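Local coordinates for protein (superoxide dismutase) (Sulfolobus acidocaldarius, PDB 1B06) that catalyses the dismutation of superoxide to hydrogen peroxide and oxygen, using one iron ion bound in each subunit, at residues Gly134-Tyr139 / Val169-His174; Ser129-Gly134 / Thr151-Phe156. All coordinates share one frame; numbering follows the deposited sequence.

Contact 1: Gly134-Tyr139 / Val169-His174. With FE (Fe (III) ion), chain G.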
loop_
_atom_site.group_PDB
_atom_site.type_symbol
_atom_site.label_atom_id
_atom_site.label_comp_id
_atom_site.label_asym_id
_atom_site.label_seq_id
_atom_site.Cartn_x
_atom_site.Cartn_y
_atom_site.Cartn_z
ATOM N N GLY A 134 2.674 10.618 -6.337
ATOM C CA GLY A 134 1.542 9.980 -6.977
ATOM C C GLY A 134 0.885 10.862 -8.009
ATOM O O GLY A 134 1.530 11.736 -8.587
ATOM N N TRP A 135 -0.401 10.630 -8.247
ATOM C CA TRP A 135 -1.157 11.402 -9.230
ATOM C C TRP A 135 -2.552 11.708 -8.707
ATOM O O TRP A 135 -3.030 11.055 -7.780
ATOM C CB TRP A 135 -1.352 10.603 -10.523
ATOM C CG TRP A 135 -0.147 9.942 -11.091
ATOM C CD1 TRP A 135 0.559 8.904 -10.551
ATOM C CD2 TRP A 135 0.473 10.242 -12.348
ATOM N NE1 TRP A 135 1.581 8.537 -11.397
ATOM C CE2 TRP A 135 1.550 9.342 -12.508
ATOM C CE3 TRP A 135 0.222 11.183 -13.356
ATOM C CZ2 TRP A 135 2.378 9.356 -13.637
ATOM C CZ3 TRP A 135 1.045 11.196 -14.479
ATOM C CH2 TRP A 135 2.109 10.287 -14.610
ATOM N N THR A 136 -3.201 12.707 -9.301
ATOM C CA THR A 136 -4.583 13.012 -8.955
ATOM C C THR A 136 -5.270 12.860 -10.297
ATOM O O THR A 136 -4.853 13.449 -11.298
ATOM C CB THR A 136 -4.791 14.420 -8.393
ATOM O OG1 THR A 136 -4.157 14.515 -7.111
ATOM C CG2 THR A 136 -6.280 14.682 -8.197
ATOM N N VAL A 137 -6.306 12.038 -10.321
ATOM C CA VAL A 137 -7.005 11.732 -11.554
ATOM C C VAL A 137 -8.496 12.001 -11.492
ATOM O O VAL A 137 -9.087 12.041 -10.414
ATOM C CB VAL A 137 -6.801 10.232 -11.893
ATOM C CG1 VAL A 137 -7.318 9.925 -13.269
ATOM C CG2 VAL A 137 -5.327 9.871 -11.790
ATOM N N LEU A 138 -9.093 12.197 -12.661
ATOM C CA LEU A 138 -10.531 12.389 -12.770
ATOM C C LEU A 138 -11.005 11.270 -13.690
ATOM O O LEU A 138 -10.642 11.236 -14.871
ATOM C CB LEU A 138 -10.880 13.743 -13.389
ATOM C CG LEU A 138 -12.397 13.949 -13.466
ATOM C CD1 LEU A 138 -12.943 14.138 -12.060
ATOM C CD2 LEU A 138 -12.734 15.150 -14.329
ATOM N N TYR A 139 -11.783 10.342 -13.141
ATOM C CA TYR A 139 -12.303 9.221 -13.915
ATOM C C TYR A 139 -13.731 9.520 -14.318
ATOM O O TYR A 139 -14.384 10.383 -13.740
ATOM C CB TYR A 139 -12.364 7.927 -13.085
ATOM C CG TYR A 139 -11.068 7.418 -12.509
ATOM C CD1 TYR A 139 -10.131 6.770 -13.313
ATOM C CD2 TYR A 139 -10.796 7.543 -11.145
ATOM C CE1 TYR A 139 -8.950 6.256 -12.774
ATOM C CE2 TYR A 139 -9.623 7.036 -10.595
ATOM C CZ TYR A 139 -8.704 6.393 -11.413
ATOM O OH TYR A 139 -7.543 5.894 -10.873
ATOM N N VAL A 169 -2.899 14.724 -13.330
ATOM C CA VAL A 169 -1.740 15.534 -12.958
ATOM C C VAL A 169 -0.714 14.657 -12.273
ATOM O O VAL A 169 -1.039 13.953 -11.314
ATOM C CB VAL A 169 -2.061 16.637 -11.935
ATOM C CG1 VAL A 169 -1.232 17.856 -12.244
ATOM C CG2 VAL A 169 -3.529 16.942 -11.918
ATOM N N ASP A 170 0.521 14.717 -12.751
ATOM C CA ASP A 170 1.612 13.947 -12.168
ATOM C C ASP A 170 2.067 14.702 -10.933
ATOM O O ASP A 170 2.331 15.904 -11.007
ATOM C CB ASP A 170 2.771 13.837 -13.163
ATOM C CG ASP A 170 3.850 12.867 -12.712
ATOM O OD1 ASP A 170 3.822 12.393 -11.551
ATOM O OD2 ASP A 170 4.742 12.578 -13.534
ATOM N N GLU A 171 2.159 14.010 -9.800
ATOM C CA GLU A 171 2.584 14.659 -8.568
ATOM C C GLU A 171 3.828 14.040 -7.949
ATOM O O GLU A 171 4.113 14.240 -6.766
ATOM C CB GLU A 171 1.436 14.684 -7.557
ATOM C CG GLU A 171 0.432 15.808 -7.816
ATOM C CD GLU A 171 -0.590 15.941 -6.706
ATOM O OE1 GLU A 171 -0.276 16.558 -5.662
ATOM O OE2 GLU A 171 -1.712 15.424 -6.877
ATOM N N PHE A 172 4.563 13.274 -8.747
ATOM C CA PHE A 172 5.819 12.699 -8.280
ATOM C C PHE A 172 6.707 13.938 -8.208
ATOM O O PHE A 172 6.565 14.845 -9.026
ATOM C CB PHE A 172 6.384 11.729 -9.315
ATOM C CG PHE A 172 6.061 10.289 -9.042
ATOM C CD1 PHE A 172 4.742 9.839 -9.076
ATOM C CD2 PHE A 172 7.079 9.377 -8.762
ATOM C CE1 PHE A 172 4.437 8.493 -8.831
ATOM C CE2 PHE A 172 6.789 8.031 -8.516
ATOM C CZ PHE A 172 5.464 7.587 -8.552
ATOM N N GLU A 173 7.620 13.991 -7.249
ATOM C CA GLU A 173 8.483 15.162 -7.117
ATOM C C GLU A 173 9.276 15.515 -8.378
ATOM O O GLU A 173 9.559 16.689 -8.617
ATOM C CB GLU A 173 9.435 14.974 -5.936
ATOM C CG GLU A 173 8.723 15.005 -4.606
ATOM C CD GLU A 173 9.620 14.650 -3.452
ATOM O OE1 GLU A 173 10.431 13.707 -3.584
ATOM O OE2 GLU A 173 9.512 15.314 -2.401
ATOM N N HIS A 174 9.626 14.513 -9.187
ATOM C CA HIS A 174 10.387 14.759 -10.411
ATOM C C HIS A 174 9.601 15.577 -11.441
ATOM O O HIS A 174 10.164 16.097 -12.405
ATOM C CB HIS A 174 10.837 13.432 -11.034
ATOM C CG HIS A 174 9.723 12.609 -11.609
ATOM N ND1 HIS A 174 9.465 11.319 -11.196
ATOM C CD2 HIS A 174 8.833 12.870 -12.596
ATOM C CE1 HIS A 174 8.467 10.821 -11.904
ATOM N NE2 HIS A 174 8.066 11.743 -12.761
HETATM FE FE FE G . 6.249 11.513 -13.775
HETATM O O HOH W 1 5.427 10.140 -12.449
#

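Contact 2: Ser129-Gly134 / Thr151-Phe156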
loop_
_atom_site.group_PDB
_atom_site.type_symbol
_atom_site.label_atom_id
_atom_site.label_comp_id
_atom_site.label_asym_id
_atom_site.label_seq_id
_atom_site.Cartn_x
_atom_site.Cartn_y
_atom_site.Cartn_z
ATOM N N SER A 129 -3.891 17.153 -1.054
ATOM C CA SER A 129 -4.033 16.249 0.090
ATOM C C SER A 129 -3.267 14.940 -0.092
ATOM O O SER A 129 -3.098 14.178 0.859
ATOM C CB SER A 129 -5.511 15.946 0.351
ATOM O OG SER A 129 -6.011 15.001 -0.575
ATOM N N LEU A 130 -2.806 14.690 -1.313
ATOM C CA LEU A 130 -2.055 13.479 -1.626
ATOM C C LEU A 130 -0.798 13.349 -0.754
ATOM O O LEU A 130 0.079 14.209 -0.778
ATOM C CB LEU A 130 -1.672 13.482 -3.108
ATOM C CG LEU A 130 -0.628 12.461 -3.568
ATOM C CD1 LEU A 130 -1.231 11.073 -3.561
ATOM C CD2 LEU A 130 -0.139 12.815 -4.960
ATOM N N PRO A 131 -0.706 12.272 0.044
ATOM C CA PRO A 131 0.466 12.076 0.907
ATOM C C PRO A 131 1.658 11.457 0.175
ATOM O O PRO A 131 1.742 10.240 0.018
ATOM C CB PRO A 131 -0.055 11.170 2.018
ATOM C CG PRO A 131 -1.173 10.387 1.376
ATOM C CD PRO A 131 -1.703 11.197 0.209
ATOM N N GLY A 132 2.581 12.301 -0.274
ATOM C CA GLY A 132 3.745 11.793 -0.973
ATOM C C GLY A 132 3.623 11.846 -2.483
ATOM O O GLY A 132 2.899 12.676 -3.022
ATOM N N SER A 133 4.335 10.946 -3.156
ATOM C CA SER A 133 4.360 10.866 -4.614
ATOM C C SER A 133 3.177 10.118 -5.211
ATOM O O SER A 133 2.740 9.102 -4.671
ATOM C CB SER A 133 5.656 10.196 -5.063
ATOM O OG SER A 133 6.720 11.126 -5.039
ATOM N N GLY A 134 2.674 10.618 -6.337
ATOM C CA GLY A 134 1.542 9.980 -6.977
ATOM C C GLY A 134 0.885 10.862 -8.009
ATOM O O GLY A 134 1.530 11.736 -8.587
ATOM N N THR A 151 -7.049 10.326 -5.675
ATOM C CA THR A 151 -5.624 10.522 -5.508
ATOM C C THR A 151 -5.015 9.124 -5.604
ATOM O O THR A 151 -5.416 8.205 -4.894
ATOM C CB THR A 151 -5.276 11.154 -4.140
ATOM O OG1 THR A 151 -5.998 10.485 -3.099
ATOM C CG2 THR A 151 -5.635 12.634 -4.132
ATOM N N VAL A 152 -4.059 8.964 -6.508
ATOM C CA VAL A 152 -3.407 7.680 -6.703
ATOM C C VAL A 152 -2.014 7.729 -6.086
ATOM O O VAL A 152 -1.239 8.659 -6.344
ATOM C CB VAL A 152 -3.326 7.346 -8.216
ATOM C CG1 VAL A 152 -2.483 6.104 -8.454
ATOM C CG2 VAL A 152 -4.730 7.146 -8.765
ATOM N N GLU A 153 -1.712 6.744 -5.245
ATOM C CA GLU A 153 -0.408 6.674 -4.590
ATOM C C GLU A 153 0.540 5.877 -5.488
ATOM O O GLU A 153 0.174 4.823 -6.021
ATOM C CB GLU A 153 -0.555 6.035 -3.207
ATOM C CG GLU A 153 -1.005 7.040 -2.153
ATOM C CD GLU A 153 -1.613 6.392 -0.929
ATOM O OE1 GLU A 153 -0.927 5.588 -0.265
ATOM O OE2 GLU A 153 -2.781 6.697 -0.623
ATOM N N ASN A 154 1.753 6.391 -5.661
ATOM C CA ASN A 154 2.726 5.771 -6.552
ATOM C C ASN A 154 2.005 5.730 -7.897
ATOM O O ASN A 154 1.179 6.599 -8.180
ATOM C CB ASN A 154 3.088 4.359 -6.082
ATOM C CG ASN A 154 4.465 3.919 -6.569
ATOM O OD1 ASN A 154 4.831 4.142 -7.723
ATOM N ND2 ASN A 154 5.233 3.290 -5.685
ATOM N N HIS A 155 2.290 4.732 -8.723
ATOM C CA HIS A 155 1.624 4.647 -10.022
ATOM C C HIS A 155 0.471 3.648 -10.003
ATOM O O HIS A 155 -0.378 3.658 -10.901
ATOM C CB HIS A 155 2.599 4.172 -11.114
ATOM C CG HIS A 155 3.784 5.063 -11.325
ATOM N ND1 HIS A 155 3.667 6.397 -11.648
ATOM C CD2 HIS A 155 5.111 4.796 -11.299
ATOM C CE1 HIS A 155 4.873 6.914 -11.812
ATOM N NE2 HIS A 155 5.766 5.964 -11.605
ATOM N N PHE A 156 0.430 2.801 -8.978
ATOM C CA PHE A 156 -0.554 1.727 -8.944
ATOM C C PHE A 156 -1.520 1.568 -7.785
ATOM O O PHE A 156 -2.258 0.589 -7.751
ATOM C CB PHE A 156 0.184 0.397 -9.118
ATOM C CG PHE A 156 1.265 0.178 -8.103
ATOM C CD1 PHE A 156 2.524 0.738 -8.278
ATOM C CD2 PHE A 156 1.018 -0.574 -6.957
ATOM C CE1 PHE A 156 3.534 0.554 -7.318
ATOM C CE2 PHE A 156 2.014 -0.764 -5.995
ATOM C CZ PHE A 156 3.275 -0.198 -6.176
#

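Contact 1: Gly134-Tyr139 / Val169-His174
Gly134 meets Glu171 at the end of the antiparallel sheet, where strand 134-140 begins: its carbonyl O takes the N-H of Glu171 at 2.7 Å, just where the strand 165-170 gives way to loop. The ring of Phe172 also lies against this glycine, its CD1 3.5 Å from Gly134 N. Next comes Trp135, paired with Asp170 in a non-hydrogen-bonded antiparallel bridge. The indole lies nearly flat on the aspartate, ring and carboxylate planes only 10° apart, with Asp170 OD1 3.8 Å above the ring plane and CB over the six-membered ring, 3.4 Å from Trp135 CZ3. CG of the aspartate is anti to its backbone N (chi1 -171°), which swings the carboxylate along the indole toward the metal. A smaller residue such as alanine in place of Trp135 would probably open a gap over this carboxylate and leave His155 ND1 without its mate, the indole NE1. Thr136 pairs with Val169 through two backbone hydrogen bonds, one in each direction, and turns its side chain to the other face of the sheet, near helix 116-129. There Thr136 OG1 donates to Glu171 OE2 at 2.6 Å, nearly along the C-O axis of that oxygen, while the other carboxylate oxygen of Glu171 forms a salt bridge with Arg184.

The two oxygens of Asp170 divide their work. OD2 binds iron at 1.9 Å, in a site completed by His174, His33, His84 and a water. OD1 accepts the N-H of Phe172 at 3.0 Å, from above the carboxylate plane, closing an Asx turn. The ligand is thus gripped by metal, backbone and indole together, which would limit its rotation and set the direction in which OD2 faces the iron.

Contact 2: Ser129-Gly134 / Thr151-Phe156
Leu130 lays its isobutyl group alongside Thr151, the two side chains running past each other in opposite directions. Here the connection that leaves helix 116-129 packs on the end of strand 147-153, an edge strand of the three-stranded antiparallel sheet in the C-terminal domain of iron/manganese superoxide dismutases. CG of Leu130 is anti to the backbone N (chi1 167°), and this carries CD1 to the strand, 4.1 Å from Thr151 CB and 3.7 Å from Val152 O. CB of Leu130 also approaches the methyl CG2 of Thr151, so the leucine side chain meets carbon atoms of Thr151 and, at its CD1 end, the Val152 carbonyl.

Pro131 touches the strand more loosely, with its CG at the tip of Glu153. The carboxylate of that glutamate is held elsewhere: OE1 makes a salt bridge with Arg72 of the second subunit, and OE2 accepts from Asn158 of its own chain. Pro131 O receives Asn154 ND2 of the second subunit, and the reciprocal bond is made as well, so both segments reach the interface between subunits.

Further along, the backbone takes over. Ser133 O accepts the N-H of Asn154 at 3.1 Å; the bond is fairly straight at its hydrogen (164°), although the donor is tilted 28° from the carbonyl plane. One residue on, Gly134 forms a non-hydrogen-bonded antiparallel bridge with Glu153 as strand 134-140 begins. The backbones come within 4.5 Å at the CA atoms of Gly134 and Glu153, an approach that suits glycine because a side chain would be driven into the Val152 carbonyl. Where that side chain would start, the alpha carbon makes a C-H...O contact instead, Gly134 CA lying 3.1 Å from Val152 O.

How the contacts relate
Contacts 1 and 2 have centres about 7 Å apart and meet at Gly134, which belongs to both. They occupy the two flanks of the central strand 134-140: contact 1 joins it to strand 165-170, contact 2 joins its entry to strand 147-153. Along the chain the segments alternate, running 129-134, 134-139, 151-156 and 169-174, all within the C-terminal domain. A backbone hydrogen bond between Trp135 and Val152 links them, as does the stack of His155 on Phe172. Residues behind the iron ligand Asp170 are thus joined to strand 147-153 and the loop after it. Both contacts also touch the second subunit, where the iron ligand His174 bonds through ND1 to Glu173 of that subunit.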